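Local coordinates for putative pectin lyase (Geobacillus virus E2, PDB 7CHU), which serves as the tailspike of a thermophilic bacteriophage and probably recognises, and perhaps cleaves, polysaccharide on the surface of the host cell, at the interface of chains A and B. Residues are numbered along the deposited sequence; one frame, centred on the assembly and turned at random. Chains: chain A/B, Putative pectin lyase.

Contact 1: the interface of chains A and B. Residues chain A 480-482, 495, 497, 504; chain B 482, 493-495, 506.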
# COMPACT_ATOMS: atom_id res chain seq x y z
N ILE A 480 -49.13 -16.31 24.64
CA ILE A 480 -48.60 -17.51 24.01
C ILE A 480 -49.72 -18.12 23.19
O ILE A 480 -50.75 -18.52 23.75
CB ILE A 480 -48.07 -18.52 25.04
CG1 ILE A 480 -47.00 -17.87 25.91
CG2 ILE A 480 -47.54 -19.76 24.31
CD1 ILE A 480 -46.42 -18.76 26.95
N THR A 481 -49.54 -18.19 21.89
CA THR A 481 -50.59 -18.58 20.95
C THR A 481 -50.14 -19.87 20.27
O THR A 481 -49.23 -19.84 19.44
CB THR A 481 -50.83 -17.48 19.91
OG1 THR A 481 -51.29 -16.29 20.57
CG2 THR A 481 -51.87 -17.92 18.90
N PHE A 482 -50.79 -20.98 20.63
CA PHE A 482 -50.34 -22.31 20.21
C PHE A 482 -50.83 -22.65 18.81
O PHE A 482 -51.97 -22.34 18.43
CB PHE A 482 -50.83 -23.40 21.17
CG PHE A 482 -50.27 -23.30 22.56
CD1 PHE A 482 -50.90 -22.52 23.54
CD2 PHE A 482 -49.15 -24.03 22.92
CE1 PHE A 482 -50.41 -22.45 24.83
CE2 PHE A 482 -48.65 -23.96 24.22
CZ PHE A 482 -49.28 -23.17 25.17
N LEU A 495 -46.76 -28.66 27.42
CA LEU A 495 -48.04 -27.98 27.25
C LEU A 495 -48.26 -27.72 25.76
O LEU A 495 -47.34 -27.26 25.07
CB LEU A 495 -48.05 -26.68 28.05
CG LEU A 495 -49.31 -25.87 28.25
CD1 LEU A 495 -50.35 -26.63 29.10
CD2 LEU A 495 -48.90 -24.56 28.91
N VAL A 497 -51.70 -27.45 22.47
CA VAL A 497 -53.06 -27.68 21.99
C VAL A 497 -53.06 -28.89 21.07
O VAL A 497 -52.34 -28.92 20.06
CB VAL A 497 -53.62 -26.44 21.29
CG1 VAL A 497 -55.00 -26.74 20.70
CG2 VAL A 497 -53.71 -25.27 22.25
N LEU A 504 -56.54 -27.49 24.96
CA LEU A 504 -55.29 -27.29 25.69
C LEU A 504 -55.03 -28.50 26.58
O LEU A 504 -55.89 -28.86 27.39
CB LEU A 504 -55.36 -26.02 26.53
CG LEU A 504 -54.09 -25.75 27.35
CD1 LEU A 504 -52.92 -25.36 26.44
CD2 LEU A 504 -54.33 -24.65 28.37
N PHE B 482 -45.76 -14.35 32.99
CA PHE B 482 -46.65 -13.57 32.13
C PHE B 482 -46.76 -12.13 32.61
O PHE B 482 -46.75 -11.85 33.82
CB PHE B 482 -48.06 -14.17 32.13
CG PHE B 482 -48.15 -15.54 31.56
CD1 PHE B 482 -47.92 -16.65 32.35
CD2 PHE B 482 -48.49 -15.72 30.24
CE1 PHE B 482 -48.00 -17.93 31.82
CE2 PHE B 482 -48.56 -16.98 29.70
CZ PHE B 482 -48.32 -18.09 30.49
N ASN B 493 -56.56 -19.64 20.65
CA ASN B 493 -55.56 -20.60 21.16
C ASN B 493 -54.45 -19.89 21.94
O ASN B 493 -53.27 -20.23 21.81
CB ASN B 493 -54.97 -21.43 20.02
CG ASN B 493 -55.99 -22.34 19.40
OD1 ASN B 493 -56.65 -23.10 20.09
ND2 ASN B 493 -56.17 -22.22 18.09
N SER B 494 -54.84 -18.92 22.77
CA SER B 494 -53.89 -18.09 23.50
C SER B 494 -54.00 -18.36 24.99
O SER B 494 -55.09 -18.25 25.56
CB SER B 494 -54.15 -16.60 23.26
OG SER B 494 -53.73 -16.21 21.97
N LEU B 495 -52.87 -18.66 25.62
CA LEU B 495 -52.71 -18.67 27.07
C LEU B 495 -52.16 -17.31 27.50
O LEU B 495 -51.22 -16.80 26.88
CB LEU B 495 -51.74 -19.79 27.47
CG LEU B 495 -51.56 -20.14 28.93
CD1 LEU B 495 -52.89 -20.70 29.45
CD2 LEU B 495 -50.44 -21.15 29.09
N PHE B 506 -57.33 -19.01 29.10
CA PHE B 506 -57.09 -19.57 27.77
C PHE B 506 -58.24 -19.16 26.86
O PHE B 506 -59.40 -19.39 27.22
CB PHE B 506 -57.00 -21.10 27.82
CG PHE B 506 -56.67 -21.73 26.49
CD1 PHE B 506 -55.39 -21.57 25.93
CD2 PHE B 506 -57.61 -22.48 25.81
CE1 PHE B 506 -55.07 -22.15 24.68
CE2 PHE B 506 -57.31 -23.07 24.57
CZ PHE B 506 -56.03 -22.90 24.01
O HOH W 1 -52.26 -13.58 20.87
O HOH W 2 -53.87 -21.26 16.80
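A:Leu504 lays its CB over the centre of the B:Phe506 ring, 4.0 Å above the plane. Its CD2 methyl reaches the CG and CD1 side of the same ring. A:Val497 meets that ring elsewhere: its CG2 touches CZ of B:Phe506 at 3.8 Å. With A:Val497 CG1 anti to the backbone N (chi1 175°), CG2 is the branch beside the N, and it is the one that meets the ring. The phenylalanine thus packs against branched side chains of two strands of chain A, 494-498 and 503-507.

The ring of A:Phe482 is used differently. B:Leu495 CB comes to the edge of the A:Phe482 ring, in plane with it, 4.0 Å from A:Phe482 CE1. One face of this ring is covered from within its own chain by CG2 of A:Ile480, offset toward the rim. B:Leu495 has CG anti to its backbone N (chi1 -171°), and its CD2 meets CD2 of A:Leu495 tip to tip at 3.7 Å. The two leucine side chains cross at about a right angle. A:Ile480 also runs across B:Phe482 at about a right angle, its CD1 touching CE2 of that ring.

Next to these apolar contacts the backbones pair as a short antiparallel bridge. A:Ile480 and B:Leu495 exchange N-H to O bonds in both directions, and A:Phe482 N donates to B:Asn493 O at 2.8 Å. The hydroxyls A:Thr481 OG1 and B:Ser494 OG lie 2.8 Å apart and are hydrogen-bonded. Water 1 touches both. Water 2 links B:Asn493 ND2 to the carbonyl O of A:Phe482, at 2.8 Å from the amide nitrogen.

The site is an intersubunit beta contact near the C-terminal end of the tailspike. It joins strand 480-481 of one chain to strand 494-498 of the next, and it likely helps hold the trimer together at this end.

Contact 2: the interface of chains A and B. Residues chain A 64, 67, 71; chain B 62-63, 66.
B:Asp62 OD1, a carboxylate oxygen, is approached from both chains. A:Gln64 NE2 donates to B:Asp62 OD1 across the interface at 2.8 Å, in a fairly straight bond. B:Lys66 NZ lies 3.2 Å from B:Asp62 OD1, a same-chain salt bridge whose hydrogen bond is weak. The setting is a helix-to-helix contact of the tailspike, between helix 60-70 of chain A and helix 59-70 of chain B, with A:Lys71 from the 3-10 helix 71-73 that follows.

The glutamine N-H meets OD1 on its anti side, 16° out of the carboxylate plane. The oxygen lies close to the amide plane, although the amide and carboxylate are turned 47° apart. A bend at chi2 (-89°) folds the amide of A:Gln64 toward chain B. B:Val63 lies alongside the glutamine, pointing the opposite way, and its CG2 packs 3.6 Å from the amide carbon CD of A:Gln64.

The other end of the amide faces the lysine. A:Gln64 OE1 is 3.5 Å from B:Lys66 NZ, a weak bond. Water 3 supplements it, 3.0 Å from A:Gln64 OE1 and 3.1 Å from B:Lys66 NZ. B:Lys66 NZ may weakly support both groups.

The extended chain of B:Lys66 also serves as apolar surface. The side chains of A:Ile67 and B:Lys66 cross obliquely, with A:Ile67 CG2 3.7 Å from B:Lys66 CB and also near its CD. Farther along, A:Lys71 brings its CD toward CD of B:Lys66. A:Lys71 NZ and B:Lys66 NZ stay 4.8 Å apart, and their like charges may repel mildly.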
# COMPACT_ATOMS: atom_id res chain seq x y z
N GLN A 64 35.67 12.24 -28.35
CA GLN A 64 34.27 12.55 -28.65
C GLN A 64 33.39 11.31 -28.61
O GLN A 64 32.20 11.42 -28.30
CB GLN A 64 34.17 13.20 -30.03
CG GLN A 64 34.36 14.71 -30.03
CD GLN A 64 33.06 15.47 -29.80
OE1 GLN A 64 32.19 15.05 -29.01
NE2 GLN A 64 32.92 16.61 -30.49
N ILE A 67 32.06 10.91 -25.21
CA ILE A 67 30.99 11.87 -24.97
C ILE A 67 29.68 11.36 -25.55
O ILE A 67 28.63 11.40 -24.90
CB ILE A 67 31.34 13.25 -25.56
CG1 ILE A 67 32.57 13.83 -24.87
CG2 ILE A 67 30.14 14.21 -25.38
CD1 ILE A 67 32.31 14.12 -23.44
N LYS A 71 25.97 10.79 -23.70
CA LYS A 71 24.76 11.48 -24.11
C LYS A 71 23.59 10.55 -24.40
O LYS A 71 22.48 11.04 -24.62
CB LYS A 71 25.05 12.32 -25.36
CG LYS A 71 25.93 13.54 -25.09
CD LYS A 71 26.07 14.42 -26.34
CE LYS A 71 24.70 14.85 -26.86
NZ LYS A 71 24.87 15.85 -27.94
N ASP B 62 33.90 22.12 -28.47
CA ASP B 62 32.64 21.39 -28.60
C ASP B 62 32.52 20.32 -27.52
O ASP B 62 31.44 20.10 -26.97
CB ASP B 62 32.54 20.78 -29.99
CG ASP B 62 31.23 20.07 -30.20
OD1 ASP B 62 31.23 18.82 -30.13
OD2 ASP B 62 30.20 20.76 -30.42
N VAL B 63 33.63 19.66 -27.21
CA VAL B 63 33.66 18.68 -26.14
C VAL B 63 33.39 19.35 -24.80
O VAL B 63 32.57 18.86 -24.00
CB VAL B 63 35.01 17.96 -26.16
CG1 VAL B 63 35.14 17.02 -24.99
CG2 VAL B 63 35.18 17.23 -27.50
N LYS B 66 29.63 20.07 -24.50
CA LYS B 66 28.80 18.91 -24.19
C LYS B 66 29.00 18.43 -22.76
O LYS B 66 28.03 18.04 -22.09
CB LYS B 66 29.09 17.79 -25.19
CG LYS B 66 28.77 18.21 -26.63
CD LYS B 66 29.02 17.09 -27.59
CE LYS B 66 28.62 17.47 -29.01
NZ LYS B 66 29.13 16.45 -29.97
O HOH W 3 29.66 13.52 -29.00

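Contact 1 and contact 2 join the same two chains toward opposite ends of the elongated tailspike, with C-alpha centres about 104 Å apart. They share no residues. Contact 1 uses late strands, 480-481, 494-498 and 503-507, whereas contact 2 uses the early helix 60-70 and the short 3-10 helix 71-73. Some 400 residues separate the two sets in sequence. The deposited assembly holds three copies, so both contacts can recur round the trimer. Subunits held at two distant points would be expected to resist splaying apart, which may suit a phage of hot habitats.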